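Local coordinates for protein DR2417 (Deinococcus radiodurans, PDB 4XWW) that probably matures and degrades RNA as a metal-dependent 5'-3' exonuclease of the RNase J family, possibly with endonuclease activity as well, at residues A[147-152]-A[169-174]; A[174-179]-A[388-393]; A[212-217]-A[409-414]; A[220-225]-A[249-254]. One frame throughout, in Å; residues are numbered along the deposited sequence.

Interaction 1 of 4, residues A[147-152]-A[169-174]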
loop_
_atom_site.group_PDB
_atom_site.type_symbol
_atom_site.label_atom_id
_atom_site.label_comp_id
_atom_site.label_asym_id
_atom_site.label_seq_id
_atom_site.Cartn_x
_atom_site.Cartn_y
_atom_site.Cartn_z
ATOM N N GLU A 147 -32.294 -18.522 -13.827
ATOM C CA GLU A 147 -33.262 -17.450 -13.657
ATOM C C GLU A 147 -32.589 -16.210 -13.073
ATOM O O GLU A 147 -32.007 -16.271 -11.989
ATOM C CB GLU A 147 -34.409 -17.897 -12.741
ATOM C CG GLU A 147 -35.518 -16.838 -12.633
ATOM C CD GLU A 147 -36.631 -17.213 -11.660
ATOM O OE1 GLU A 147 -36.703 -18.384 -11.246
ATOM O OE2 GLU A 147 -37.422 -16.321 -11.291
ATOM N N PHE A 148 -32.702 -15.085 -13.771
ATOM C CA PHE A 148 -32.025 -13.860 -13.366
ATOM C C PHE A 148 -32.887 -13.069 -12.395
ATOM O O PHE A 148 -34.102 -13.028 -12.550
ATOM C CB PHE A 148 -31.697 -13.008 -14.600
ATOM C CG PHE A 148 -30.648 -13.611 -15.497
ATOM C CD1 PHE A 148 -30.968 -14.633 -16.374
ATOM C CD2 PHE A 148 -29.345 -13.138 -15.479
ATOM C CE1 PHE A 148 -30.003 -15.194 -17.196
ATOM C CE2 PHE A 148 -28.380 -13.691 -16.307
ATOM C CZ PHE A 148 -28.714 -14.719 -17.167
ATOM N N PHE A 149 -32.274 -12.431 -11.399
ATOM C CA PHE A 149 -33.028 -11.481 -10.586
ATOM C C PHE A 149 -32.143 -10.283 -10.205
ATOM O O PHE A 149 -30.912 -10.361 -10.205
ATOM C CB PHE A 149 -33.616 -12.156 -9.342
ATOM C CG PHE A 149 -32.588 -12.769 -8.443
ATOM C CD1 PHE A 149 -32.174 -14.080 -8.634
ATOM C CD2 PHE A 149 -32.027 -12.034 -7.403
ATOM C CE1 PHE A 149 -31.225 -14.654 -7.808
ATOM C CE2 PHE A 149 -31.056 -12.598 -6.563
ATOM C CZ PHE A 149 -30.647 -13.911 -6.770
ATOM N N CYS A 150 -32.789 -9.170 -9.885
ATOM C CA CYS A 150 -32.075 -7.926 -9.637
ATOM C C CYS A 150 -31.418 -7.891 -8.267
ATOM O O CYS A 150 -32.045 -8.198 -7.267
ATOM C CB CYS A 150 -33.041 -6.751 -9.777
ATOM S SG CYS A 150 -32.245 -5.153 -9.521
ATOM N N MET A 151 -30.145 -7.501 -8.228
ATOM C CA MET A 151 -29.517 -7.122 -6.959
ATOM C C MET A 151 -28.814 -5.780 -7.135
ATOM O O MET A 151 -28.056 -5.593 -8.076
ATOM C CB MET A 151 -28.520 -8.185 -6.477
ATOM C CG MET A 151 -29.178 -9.574 -6.256
ATOM S SD MET A 151 -30.241 -9.538 -4.797
ATOM C CE MET A 151 -29.005 -9.554 -3.530
ATOM N N THR A 152 -29.074 -4.842 -6.231
ATOM C CA THR A 152 -28.363 -3.571 -6.297
ATOM C C THR A 152 -26.857 -3.762 -6.106
ATOM O O THR A 152 -26.405 -4.657 -5.391
ATOM C CB THR A 152 -28.872 -2.563 -5.245
ATOM O OG1 THR A 152 -29.016 -3.217 -3.976
ATOM C CG2 THR A 152 -30.202 -1.985 -5.651
ATOM N N ASP A 169 -31.380 -26.497 -6.385
ATOM C CA ASP A 169 -31.125 -25.120 -6.809
ATOM C C ASP A 169 -29.909 -24.483 -6.159
ATOM O O ASP A 169 -29.725 -24.585 -4.955
ATOM C CB ASP A 169 -32.326 -24.222 -6.506
ATOM C CG ASP A 169 -33.558 -24.581 -7.303
ATOM O OD1 ASP A 169 -33.468 -25.386 -8.250
ATOM O OD2 ASP A 169 -34.622 -24.030 -6.965
ATOM N N VAL A 170 -29.116 -23.787 -6.969
ATOM C CA VAL A 170 -28.033 -22.938 -6.486
ATOM C C VAL A 170 -28.485 -21.482 -6.602
ATOM O O VAL A 170 -28.904 -21.048 -7.675
ATOM C CB VAL A 170 -26.733 -23.142 -7.302
ATOM C CG1 VAL A 170 -25.593 -22.188 -6.808
ATOM C CG2 VAL A 170 -26.291 -24.625 -7.287
ATOM N N LEU A 171 -28.445 -20.739 -5.505
ATOM C CA LEU A 171 -28.632 -19.296 -5.591
ATOM C C LEU A 171 -27.294 -18.593 -5.500
ATOM O O LEU A 171 -26.561 -18.771 -4.536
ATOM C CB LEU A 171 -29.561 -18.779 -4.491
ATOM C CG LEU A 171 -30.030 -17.331 -4.724
ATOM C CD1 LEU A 171 -31.487 -17.194 -4.284
ATOM C CD2 LEU A 171 -29.156 -16.320 -3.995
ATOM N N HIS A 172 -26.979 -17.810 -6.522
ATOM C CA HIS A 172 -25.746 -17.026 -6.535
ATOM C C HIS A 172 -26.163 -15.565 -6.416
ATOM O O HIS A 172 -26.902 -15.067 -7.253
ATOM C CB HIS A 172 -24.966 -17.307 -7.825
ATOM C CG HIS A 172 -23.595 -16.701 -7.860
ATOM N ND1 HIS A 172 -22.651 -17.067 -8.798
ATOM C CD2 HIS A 172 -23.008 -15.770 -7.076
ATOM C CE1 HIS A 172 -21.543 -16.376 -8.593
ATOM N NE2 HIS A 172 -21.731 -15.582 -7.555
ATOM N N THR A 173 -25.720 -14.880 -5.363
ATOM C CA THR A 173 -26.143 -13.499 -5.130
ATOM C C THR A 173 -25.616 -12.536 -6.197
ATOM O O THR A 173 -26.141 -11.454 -6.362
ATOM C CB THR A 173 -25.671 -12.973 -3.761
ATOM O OG1 THR A 173 -24.239 -12.988 -3.701
ATOM C CG2 THR A 173 -26.248 -13.799 -2.632
ATOM N N GLY A 174 -24.571 -12.951 -6.903
ATOM C CA GLY A 174 -23.720 -12.023 -7.627
ATOM C C GLY A 174 -23.024 -11.111 -6.640
ATOM O O GLY A 174 -23.061 -11.316 -5.431
#
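Met151 and Thr173 mark the closest backbone approach, CA to CA 7.4 Å, between two segments on strands 144-150 and 168-172, which run the same way but are next-but-one neighbours, with strand 159-165 lying between them. This belongs to the seven-stranded mixed sheet of the metallo-beta-lactamase fold. No hydrogen bond joins the two segments directly: the intervening strand takes backbone bonds, for instance Phe149 with Gly160, and the contact is made by side chains reaching past it.

Phe149 does most of the reaching. Its CG stands between the backbone N and the carbonyl carbon (chi1 59°), and this swings the ring toward segment 169-174, where its far corner does the touching. Phe149 CZ comes 4.0 Å from Leu171 CD2, a methyl lying at the ring edge near its plane, and the two side chains cross at about a right angle. Phe149 CZ is also 3.9 Å from His172 O. Within its own segment the ring edge meets Met151 SD, which lies in the ring plane. Helix 192-201 packs on this pair, Val195 against Phe149 and Ala198 against Leu171.

Just beyond strand 144-150, Met151 is bent at chi2 and chi3, and its CG sits 3.6 Å from Thr173 O, a buried carbonyl oxygen that has no hydrogen-bond partner in the model. Here the chain nears Asp209, the predicted proton donor; Thr173 OG1 makes a weak bond to its backbone N. Thr173 OG1 also donates to Gly174 O at 2.7 Å, on a lone pair in the carbonyl plane.

Interaction 2 of 4, residues A[174-179]-A[388-393]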
loop_
_atom_site.group_PDB
_atom_site.type_symbol
_atom_site.label_atom_id
_atom_site.label_comp_id
_atom_site.label_asym_id
_atom_site.label_seq_id
_atom_site.Cartn_x
_atom_site.Cartn_y
_atom_site.Cartn_z
ATOM N N GLY A 174 -24.571 -12.951 -6.903
ATOM C CA GLY A 174 -23.720 -12.023 -7.627
ATOM C C GLY A 174 -23.024 -11.111 -6.640
ATOM O O GLY A 174 -23.061 -11.316 -5.431
ATOM N N ASP A 175 -22.368 -10.100 -7.180
ATOM C CA ASP A 175 -21.831 -9.018 -6.353
ATOM C C ASP A 175 -22.998 -8.119 -5.997
ATOM O O ASP A 175 -23.791 -7.757 -6.878
ATOM C CB ASP A 175 -20.744 -8.261 -7.116
ATOM N N PHE A 176 -23.154 -7.777 -4.716
ATOM C CA PHE A 176 -24.337 -7.026 -4.305
ATOM C C PHE A 176 -24.196 -6.242 -3.018
ATOM O O PHE A 176 -23.356 -6.550 -2.173
ATOM C CB PHE A 176 -25.541 -7.965 -4.128
ATOM C CG PHE A 176 -25.547 -8.708 -2.807
ATOM C CD1 PHE A 176 -24.730 -9.811 -2.620
ATOM C CD2 PHE A 176 -26.367 -8.303 -1.760
ATOM C CE1 PHE A 176 -24.737 -10.519 -1.410
ATOM C CE2 PHE A 176 -26.397 -9.008 -0.547
ATOM C CZ PHE A 176 -25.564 -10.109 -0.363
ATOM N N LYS A 177 -25.067 -5.246 -2.878
ATOM C CA LYS A 177 -25.417 -4.647 -1.595
ATOM C C LYS A 177 -26.936 -4.652 -1.535
ATOM O O LYS A 177 -27.590 -4.986 -2.536
ATOM C CB LYS A 177 -24.883 -3.213 -1.485
ATOM C CG LYS A 177 -25.553 -2.305 -2.536
ATOM C CD LYS A 177 -25.001 -0.868 -2.565
ATOM C CE LYS A 177 -25.227 -0.154 -1.263
ATOM N NZ LYS A 177 -25.121 1.350 -1.495
ATOM N N ILE A 178 -27.529 -4.301 -0.398
ATOM C CA ILE A 178 -28.979 -4.144 -0.382
ATOM C C ILE A 178 -29.277 -2.676 -0.171
ATOM O O ILE A 178 -29.460 -2.215 0.955
ATOM C CB ILE A 178 -29.673 -5.003 0.704
ATOM C CG1 ILE A 178 -29.206 -6.454 0.582
ATOM C CG2 ILE A 178 -31.226 -4.949 0.511
ATOM C CD1 ILE A 178 -29.737 -7.394 1.663
ATOM N N ASP A 179 -29.340 -1.947 -1.279
ATOM C CA ASP A 179 -29.616 -0.516 -1.221
ATOM C C ASP A 179 -31.101 -0.249 -1.377
ATOM O O ASP A 179 -31.695 -0.576 -2.413
ATOM C CB ASP A 179 -28.828 0.218 -2.305
ATOM C CG ASP A 179 -28.708 1.714 -2.028
ATOM O OD1 ASP A 179 -29.635 2.301 -1.439
ATOM O OD2 ASP A 179 -27.681 2.300 -2.416
ATOM N N ALA A 388 -26.238 -11.211 6.277
ATOM C CA ALA A 388 -27.122 -11.994 7.155
ATOM C C ALA A 388 -28.550 -12.078 6.608
ATOM O O ALA A 388 -29.214 -13.119 6.689
ATOM C CB ALA A 388 -27.135 -11.401 8.543
ATOM N N THR A 389 -29.025 -10.979 6.041
ATOM C CA THR A 389 -30.359 -10.949 5.476
ATOM C C THR A 389 -30.498 -12.019 4.386
ATOM O O THR A 389 -31.465 -12.790 4.362
ATOM C CB THR A 389 -30.688 -9.563 4.903
ATOM O OG1 THR A 389 -30.943 -8.660 5.984
ATOM C CG2 THR A 389 -31.937 -9.622 4.012
ATOM N N ILE A 390 -29.501 -12.100 3.513
ATOM C CA ILE A 390 -29.520 -13.107 2.460
ATOM C C ILE A 390 -29.456 -14.535 3.014
ATOM O O ILE A 390 -30.221 -15.420 2.590
ATOM C CB ILE A 390 -28.377 -12.889 1.473
ATOM C CG1 ILE A 390 -28.497 -11.488 0.843
ATOM C CG2 ILE A 390 -28.364 -14.039 0.416
ATOM C CD1 ILE A 390 -29.863 -11.223 0.197
ATOM N N LEU A 391 -28.545 -14.767 3.956
ATOM C CA LEU A 391 -28.448 -16.072 4.609
ATOM C C LEU A 391 -29.751 -16.441 5.316
ATOM O O LEU A 391 -30.171 -17.591 5.257
ATOM C CB LEU A 391 -27.265 -16.089 5.601
ATOM C CG LEU A 391 -25.884 -16.285 4.957
ATOM C CD1 LEU A 391 -24.791 -15.596 5.744
ATOM C CD2 LEU A 391 -25.574 -17.776 4.827
ATOM N N ASN A 392 -30.413 -15.477 5.950
ATOM C CA ASN A 392 -31.666 -15.763 6.658
ATOM C C ASN A 392 -32.837 -16.013 5.709
ATOM O O ASN A 392 -33.715 -16.824 5.999
ATOM C CB ASN A 392 -32.031 -14.615 7.616
ATOM C CG ASN A 392 -31.162 -14.582 8.878
ATOM O OD1 ASN A 392 -30.660 -15.610 9.339
ATOM N ND2 ASN A 392 -30.988 -13.390 9.438
ATOM N N LEU A 393 -32.851 -15.307 4.587
ATOM C CA LEU A 393 -33.930 -15.445 3.615
ATOM C C LEU A 393 -33.822 -16.747 2.812
ATOM O O LEU A 393 -34.833 -17.370 2.491
ATOM C CB LEU A 393 -33.929 -14.243 2.666
ATOM C CG LEU A 393 -34.490 -12.933 3.206
ATOM C CD1 LEU A 393 -34.340 -11.851 2.155
ATOM C CD2 LEU A 393 -35.992 -13.106 3.566
#
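Phe176 and Ile390 approach head-on, one from the loop after strand 168-172 and the other from helix 384-394. The outer end of the phenyl ring carries the touch: Phe176 CZ and CE2 each lie 3.5 Å from Ile390 CG1, so the methylene sits obliquely against the CZ-CE2 bond. With chi1 at 80°, Phe176 CG stands between N and the carbonyl carbon and the ring is thrust at the helix, while its edge is lined in plane by Gly174 O and Ile178 CG1.

Two residues on, Ile178 follows the same direction. Its extended branch (chi2 176°) carries CD1 to the helix, where Ile178 CD1 lies 3.9 Å from Thr389 CG2 and 4.1 Å from Ile390 CD1, so one methyl meets two successive residues. The patch is small, and no hydrogen bond crosses between the two segments, although Ile178 N bonds to Glu386 OE2 of the same helix. Within the loop Lys177 NZ bridges to Asp179 OD2 at 2.9 Å from above the carboxylate plane.

Asp175, a zinc ligand in another structure of this protein, immediately precedes Phe176, whose backbone N is bonded to Asp209 OD2. The contact therefore ties the metal-site loop to helix 384-394. Ile390 also rests on Leu206 of strand 205-209 and, with Ile178, on Leu192 of helix 192-201, placing the contact where sheet, loop and both helices converge.

Interaction 3 of 4, residues A[212-217]-A[409-414]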
loop_
_atom_site.group_PDB
_atom_site.type_symbol
_atom_site.label_atom_id
_atom_site.label_comp_id
_atom_site.label_asym_id
_atom_site.label_seq_id
_atom_site.Cartn_x
_atom_site.Cartn_y
_atom_site.Cartn_z
ATOM N N ASN A 212 -17.269 -7.486 1.883
ATOM C CA ASN A 212 -17.357 -6.663 3.083
ATOM C C ASN A 212 -17.773 -7.474 4.304
ATOM O O ASN A 212 -18.381 -6.954 5.230
ATOM C CB ASN A 212 -18.328 -5.486 2.876
ATOM C CG ASN A 212 -17.723 -4.369 2.042
ATOM O OD1 ASN A 212 -16.499 -4.296 1.863
ATOM N ND2 ASN A 212 -18.577 -3.476 1.547
ATOM N N ALA A 213 -17.423 -8.755 4.319
ATOM C CA ALA A 213 -17.876 -9.614 5.412
ATOM C C ALA A 213 -17.288 -9.235 6.783
ATOM O O ALA A 213 -17.814 -9.657 7.812
ATOM C CB ALA A 213 -17.573 -11.091 5.083
ATOM N N GLU A 214 -16.220 -8.431 6.798
ATOM C CA GLU A 214 -15.615 -8.004 8.076
ATOM C C GLU A 214 -16.182 -6.680 8.576
ATOM O O GLU A 214 -15.830 -6.219 9.661
ATOM C CB GLU A 214 -14.087 -7.913 7.940
ATOM C CG GLU A 214 -13.474 -9.269 7.645
ATOM C CD GLU A 214 -11.955 -9.279 7.736
ATOM O OE1 GLU A 214 -11.406 -8.859 8.782
ATOM O OE2 GLU A 214 -11.312 -9.739 6.772
ATOM N N ARG A 215 -17.079 -6.084 7.791
ATOM C CA ARG A 215 -17.696 -4.802 8.137
ATOM C C ARG A 215 -19.048 -4.964 8.819
ATOM O O ARG A 215 -19.965 -5.532 8.250
ATOM C CB ARG A 215 -17.867 -3.943 6.883
ATOM C CG ARG A 215 -16.537 -3.567 6.226
ATOM C CD ARG A 215 -16.757 -2.438 5.223
ATOM N NE ARG A 215 -15.687 -2.355 4.235
ATOM C CZ ARG A 215 -15.698 -1.518 3.201
ATOM N NH1 ARG A 215 -16.720 -0.688 3.023
ATOM N NH2 ARG A 215 -14.689 -1.510 2.341
ATOM N N PRO A 216 -19.168 -4.481 10.063
ATOM C CA PRO A 216 -20.439 -4.633 10.774
ATOM C C PRO A 216 -21.466 -3.667 10.217
ATOM O O PRO A 216 -21.078 -2.708 9.553
ATOM C CB PRO A 216 -20.084 -4.291 12.228
ATOM C CG PRO A 216 -18.568 -4.322 12.285
ATOM C CD PRO A 216 -18.115 -3.916 10.921
ATOM N N GLY A 217 -22.746 -3.936 10.462
ATOM C CA GLY A 217 -23.805 -3.018 10.084
ATOM C C GLY A 217 -24.239 -3.133 8.636
ATOM O O GLY A 217 -24.134 -4.193 8.030
ATOM N N GLN A 409 -13.791 -14.655 3.209
ATOM C CA GLN A 409 -14.585 -15.885 3.130
ATOM C C GLN A 409 -14.831 -16.507 4.492
ATOM O O GLN A 409 -15.942 -16.951 4.799
ATOM C CB GLN A 409 -13.881 -16.907 2.262
ATOM C CG GLN A 409 -13.837 -16.611 0.773
ATOM C CD GLN A 409 -12.937 -17.615 0.075
ATOM O OE1 GLN A 409 -11.716 -17.623 0.281
ATOM N NE2 GLN A 409 -13.531 -18.487 -0.712
ATOM N N ILE A 410 -13.777 -16.550 5.309
ATOM C CA ILE A 410 -13.861 -17.234 6.597
ATOM C C ILE A 410 -14.736 -16.422 7.548
ATOM O O ILE A 410 -15.541 -16.973 8.308
ATOM C CB ILE A 410 -12.451 -17.485 7.170
ATOM C CG1 ILE A 410 -11.762 -18.562 6.328
ATOM C CG2 ILE A 410 -12.526 -17.898 8.629
ATOM C CD1 ILE A 410 -10.298 -18.782 6.666
ATOM N N ASN A 411 -14.634 -15.103 7.463
ATOM C CA ASN A 411 -15.507 -14.267 8.270
ATOM C C ASN A 411 -16.966 -14.330 7.839
ATOM O O ASN A 411 -17.853 -14.215 8.671
ATOM C CB ASN A 411 -15.001 -12.831 8.282
ATOM C CG ASN A 411 -13.963 -12.637 9.337
ATOM O OD1 ASN A 411 -14.286 -12.618 10.522
ATOM N ND2 ASN A 411 -12.701 -12.566 8.932
ATOM N N HIS A 412 -17.215 -14.550 6.548
ATOM C CA HIS A 412 -18.579 -14.734 6.052
ATOM C C HIS A 412 -19.142 -16.047 6.618
ATOM O O HIS A 412 -20.302 -16.129 7.029
ATOM C CB HIS A 412 -18.570 -14.747 4.518
ATOM C CG HIS A 412 -19.891 -14.425 3.879
ATOM N ND1 HIS A 412 -20.016 -14.238 2.516
ATOM C CD2 HIS A 412 -21.138 -14.288 4.394
ATOM C CE1 HIS A 412 -21.282 -13.989 2.220
ATOM N NE2 HIS A 412 -21.986 -14.017 3.337
ATOM N N ALA A 413 -18.293 -17.073 6.653
ATOM C CA ALA A 413 -18.683 -18.371 7.193
ATOM C C ALA A 413 -19.035 -18.246 8.677
ATOM O O ALA A 413 -20.016 -18.817 9.147
ATOM C CB ALA A 413 -17.557 -19.394 6.979
ATOM N N LYS A 414 -18.226 -17.493 9.414
ATOM C CA LYS A 414 -18.467 -17.292 10.844
ATOM C C LYS A 414 -19.759 -16.526 11.107
ATOM O O LYS A 414 -20.500 -16.853 12.039
ATOM C CB LYS A 414 -17.296 -16.539 11.479
ATOM C CG LYS A 414 -16.015 -17.368 11.592
ATOM C CD LYS A 414 -14.925 -16.586 12.325
ATOM C CE LYS A 414 -13.573 -17.280 12.226
ATOM N NZ LYS A 414 -13.604 -18.649 12.802
#
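Ala213 fits snugly against the helix at His412, and beside it Glu214 lies more loosely along Asn411. The first pair brings the backbones to 5.2 Å, CA of Ala213 to CA of His412. Ala213 is the second residue of a type I turn closed by Arg215 N to Asn212 O, and its small methyl points straight at the helix, Ala213 CB lying 3.8 Å from His412 CB and just as close to His412 N. The imidazole goes inward, with CG anti to the backbone N (chi1 -159°). There it packs on Leu387 and Leu391 of helix 384-394, stands edge-to-face with Phe399, and is bonded through ND1 to Ser210 OG.

The outer half is partly exposed. Glu214 extends beyond CG and crosses the Asn411 side chain at a slant, with its carboxylate turned only 21° from the amide plane. Glu214 CG and CD each lie 3.6 Å from Asn411 ND2, yet the carboxylate oxygens are farther off, Glu214 OE2 at 3.8 Å from ND2, and no hydrogen bond forms.

Both groups are engaged by others. Asn411 ND2 bonds to Arg407 O and to Tyr362 OH of the second subunit; Glu214 OE2 makes a salt bridge to Arg407, and OE1 a bond to Tyr370 OH of the second subunit. The two polar ends thus lie side by side without binding each other, their hydrogen bonds directed to Arg407 and across the dimer interface, consistent with the homodimer this protein forms.

Interaction 4 of 4, residues A[220-225]-A[249-254]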
loop_
_atom_site.group_PDB
_atom_site.type_symbol
_atom_site.label_atom_id
_atom_site.label_comp_id
_atom_site.label_asym_id
_atom_site.label_seq_id
_atom_site.Cartn_x
_atom_site.Cartn_y
_atom_site.Cartn_z
ATOM N N PRO A 220 -23.908 2.075 3.541
ATOM C CA PRO A 220 -24.788 3.232 3.320
ATOM C C PRO A 220 -25.429 3.243 1.947
ATOM O O PRO A 220 -24.874 2.669 1.014
ATOM C CB PRO A 220 -23.835 4.439 3.465
ATOM C CG PRO A 220 -22.674 3.916 4.232
ATOM C CD PRO A 220 -22.523 2.483 3.864
ATOM N N SER A 221 -26.585 3.890 1.850
ATOM C CA SER A 221 -27.344 4.028 0.607
ATOM C C SER A 221 -26.782 5.098 -0.328
ATOM O O SER A 221 -26.316 6.153 0.145
ATOM C CB SER A 221 -28.792 4.378 0.940
ATOM O OG SER A 221 -29.541 4.621 -0.222
ATOM N N GLU A 222 -26.879 4.876 -1.641
ATOM C CA GLU A 222 -26.508 5.932 -2.584
ATOM C C GLU A 222 -27.380 7.180 -2.416
ATOM O O GLU A 222 -26.941 8.293 -2.729
ATOM C CB GLU A 222 -26.559 5.451 -4.024
ATOM C CG GLU A 222 -25.425 4.508 -4.393
ATOM C CD GLU A 222 -24.043 5.160 -4.370
ATOM O OE1 GLU A 222 -23.931 6.368 -4.678
ATOM O OE2 GLU A 222 -23.062 4.449 -4.061
ATOM N N ALA A 223 -28.589 7.026 -1.881
ATOM C CA ALA A 223 -29.422 8.207 -1.711
ATOM C C ALA A 223 -28.837 9.112 -0.619
ATOM O O ALA A 223 -28.893 10.332 -0.730
ATOM C CB ALA A 223 -30.878 7.818 -1.402
ATOM N N GLU A 224 -28.252 8.512 0.415
ATOM C CA GLU A 224 -27.622 9.289 1.473
ATOM C C GLU A 224 -26.360 9.974 0.962
ATOM O O GLU A 224 -26.115 11.139 1.261
ATOM C CB GLU A 224 -27.267 8.408 2.675
ATOM C CG GLU A 224 -26.741 9.236 3.838
ATOM C CD GLU A 224 -25.868 8.455 4.794
ATOM O OE1 GLU A 224 -26.041 7.223 4.898
ATOM O OE2 GLU A 224 -25.011 9.086 5.446
ATOM N N ILE A 225 -25.551 9.242 0.200
ATOM C CA ILE A 225 -24.346 9.840 -0.386
ATOM C C ILE A 225 -24.729 11.017 -1.296
ATOM O O ILE A 225 -24.071 12.042 -1.273
ATOM C CB ILE A 225 -23.525 8.806 -1.199
ATOM C CG1 ILE A 225 -23.173 7.589 -0.336
ATOM C CG2 ILE A 225 -22.269 9.466 -1.811
ATOM C CD1 ILE A 225 -22.512 7.913 1.009
ATOM N N VAL A 249 -22.505 4.504 -12.283
ATOM C CA VAL A 249 -23.553 5.227 -12.978
ATOM C C VAL A 249 -24.574 5.845 -12.038
ATOM O O VAL A 249 -24.999 6.969 -12.281
ATOM C CB VAL A 249 -24.290 4.315 -13.988
ATOM C CG1 VAL A 249 -25.321 5.124 -14.744
ATOM C CG2 VAL A 249 -23.278 3.685 -14.964
ATOM N N TYR A 250 -24.984 5.135 -10.982
ATOM C CA TYR A 250 -25.933 5.755 -10.044
ATOM C C TYR A 250 -25.368 7.029 -9.408
ATOM O O TYR A 250 -26.030 8.069 -9.380
ATOM C CB TYR A 250 -26.329 4.803 -8.922
ATOM C CG TYR A 250 -26.954 3.514 -9.376
ATOM C CD1 TYR A 250 -27.872 3.476 -10.431
ATOM C CD2 TYR A 250 -26.633 2.327 -8.740
ATOM C CE1 TYR A 250 -28.445 2.253 -10.838
ATOM C CE2 TYR A 250 -27.195 1.131 -9.125
ATOM C CZ TYR A 250 -28.093 1.093 -10.164
ATOM O OH TYR A 250 -28.616 -0.129 -10.513
ATOM N N ARG A 251 -24.170 6.907 -8.847
ATOM C CA ARG A 251 -23.438 8.040 -8.261
ATOM C C ARG A 251 -23.355 9.225 -9.228
ATOM O O ARG A 251 -23.681 10.371 -8.871
ATOM C CB ARG A 251 -22.035 7.582 -7.857
ATOM C CG ARG A 251 -21.155 8.627 -7.112
ATOM C CD ARG A 251 -21.442 8.697 -5.606
ATOM N NE ARG A 251 -21.430 7.389 -4.961
ATOM C CZ ARG A 251 -20.346 6.743 -4.533
ATOM N NH1 ARG A 251 -19.125 7.302 -4.637
ATOM N NH2 ARG A 251 -20.498 5.543 -3.966
ATOM N N ILE A 252 -22.909 8.954 -10.449
ATOM C CA ILE A 252 -22.746 10.019 -11.426
ATOM C C ILE A 252 -24.097 10.623 -11.813
ATOM O O ILE A 252 -24.226 11.839 -11.908
ATOM C CB ILE A 252 -22.000 9.523 -12.668
ATOM C CG1 ILE A 252 -20.575 9.121 -12.261
ATOM C CG2 ILE A 252 -21.945 10.620 -13.707
ATOM C CD1 ILE A 252 -19.785 8.369 -13.332
ATOM N N GLN A 253 -25.113 9.794 -12.021
ATOM C CA GLN A 253 -26.424 10.346 -12.372
ATOM C C GLN A 253 -26.932 11.260 -11.257
ATOM O O GLN A 253 -27.426 12.361 -11.511
ATOM C CB GLN A 253 -27.455 9.246 -12.630
ATOM C CG GLN A 253 -28.859 9.804 -12.896
ATOM C CD GLN A 253 -28.971 10.507 -14.243
ATOM O OE1 GLN A 253 -28.409 10.055 -15.241
ATOM N NE2 GLN A 253 -29.733 11.600 -14.283
ATOM N N ASN A 254 -26.797 10.809 -10.019
ATOM C CA ASN A 254 -27.238 11.638 -8.898
ATOM C C ASN A 254 -26.454 12.952 -8.829
ATOM O O ASN A 254 -27.011 13.990 -8.484
ATOM C CB ASN A 254 -27.127 10.854 -7.586
ATOM C CG ASN A 254 -28.135 9.710 -7.501
ATOM O OD1 ASN A 254 -29.200 9.748 -8.132
ATOM N ND2 ASN A 254 -27.817 8.705 -6.695
HETATM O O HOH W 1 -25.397 8.649 -5.003
#
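Glu222 and Ile225 carry the contact from segment 220-225, meeting Arg251 and Asn254 of helix 249-261. Just ahead of them Ser221 sets the start of its helix as N-cap, Ser221 OG accepting from Ala223 N at 3.1 Å. Glu222, in the first turn, bends at chi2 (-66°) and offers both carboxylate oxygens, by their syn lone pairs, to the side of the Arg251 guanidinium. Arg251 NE reaches Glu222 OE1 at 2.7 Å, and Arg251 NH2 reaches Glu222 OE2 at 2.8 Å. Both bonds are nearly straight, and the carboxylate and guanidinium planes are only 11° apart. A water is held beside this pair, donating to Glu222 O and OE1 and accepting from Asn254 ND2, which is also bonded to Val182 O. One turn on, Ile225 lays CG2 over a guanidinium face, 3.9 Å from Arg251 NE.

Arg251 NH1 turns to Ser343 OG and to ND1 of His377, predicted to bind substrate, so Glu222 probably helps hold the arginine in position as a second-shell partner. A bidentate side-on Glu-Arg salt bridge here joins helix 222-234, which leads into strand 240-243 of the beta-CASP region's parallel sheet, to helix 249-261, the first after that strand.

In the fold
The touching residues of interactions 1 and 4 are all buried, whereas 2 and 3 are partly exposed. Interaction 1, within the metallo-beta-lactamase sheet, and interaction 2, packing loop to helix, are made by apolar side chains without a direct hydrogen bond; they share Gly174 and touch where Met151 CE meets Phe176. Interactions 2 and 3 set chain from the metallo-beta-lactamase region against helices 384-394 and 406-417, returning some 200 residues later, and meet at Leu391 and His412. Interaction 3 alone reaches the second subunit and mixes packing with polar ends bound outward. Interaction 4, nested inside the loops closed by interactions 2 and 3, relies on charge and water; Asp179 of interaction 2 bonds to its Ser221 and Glu222.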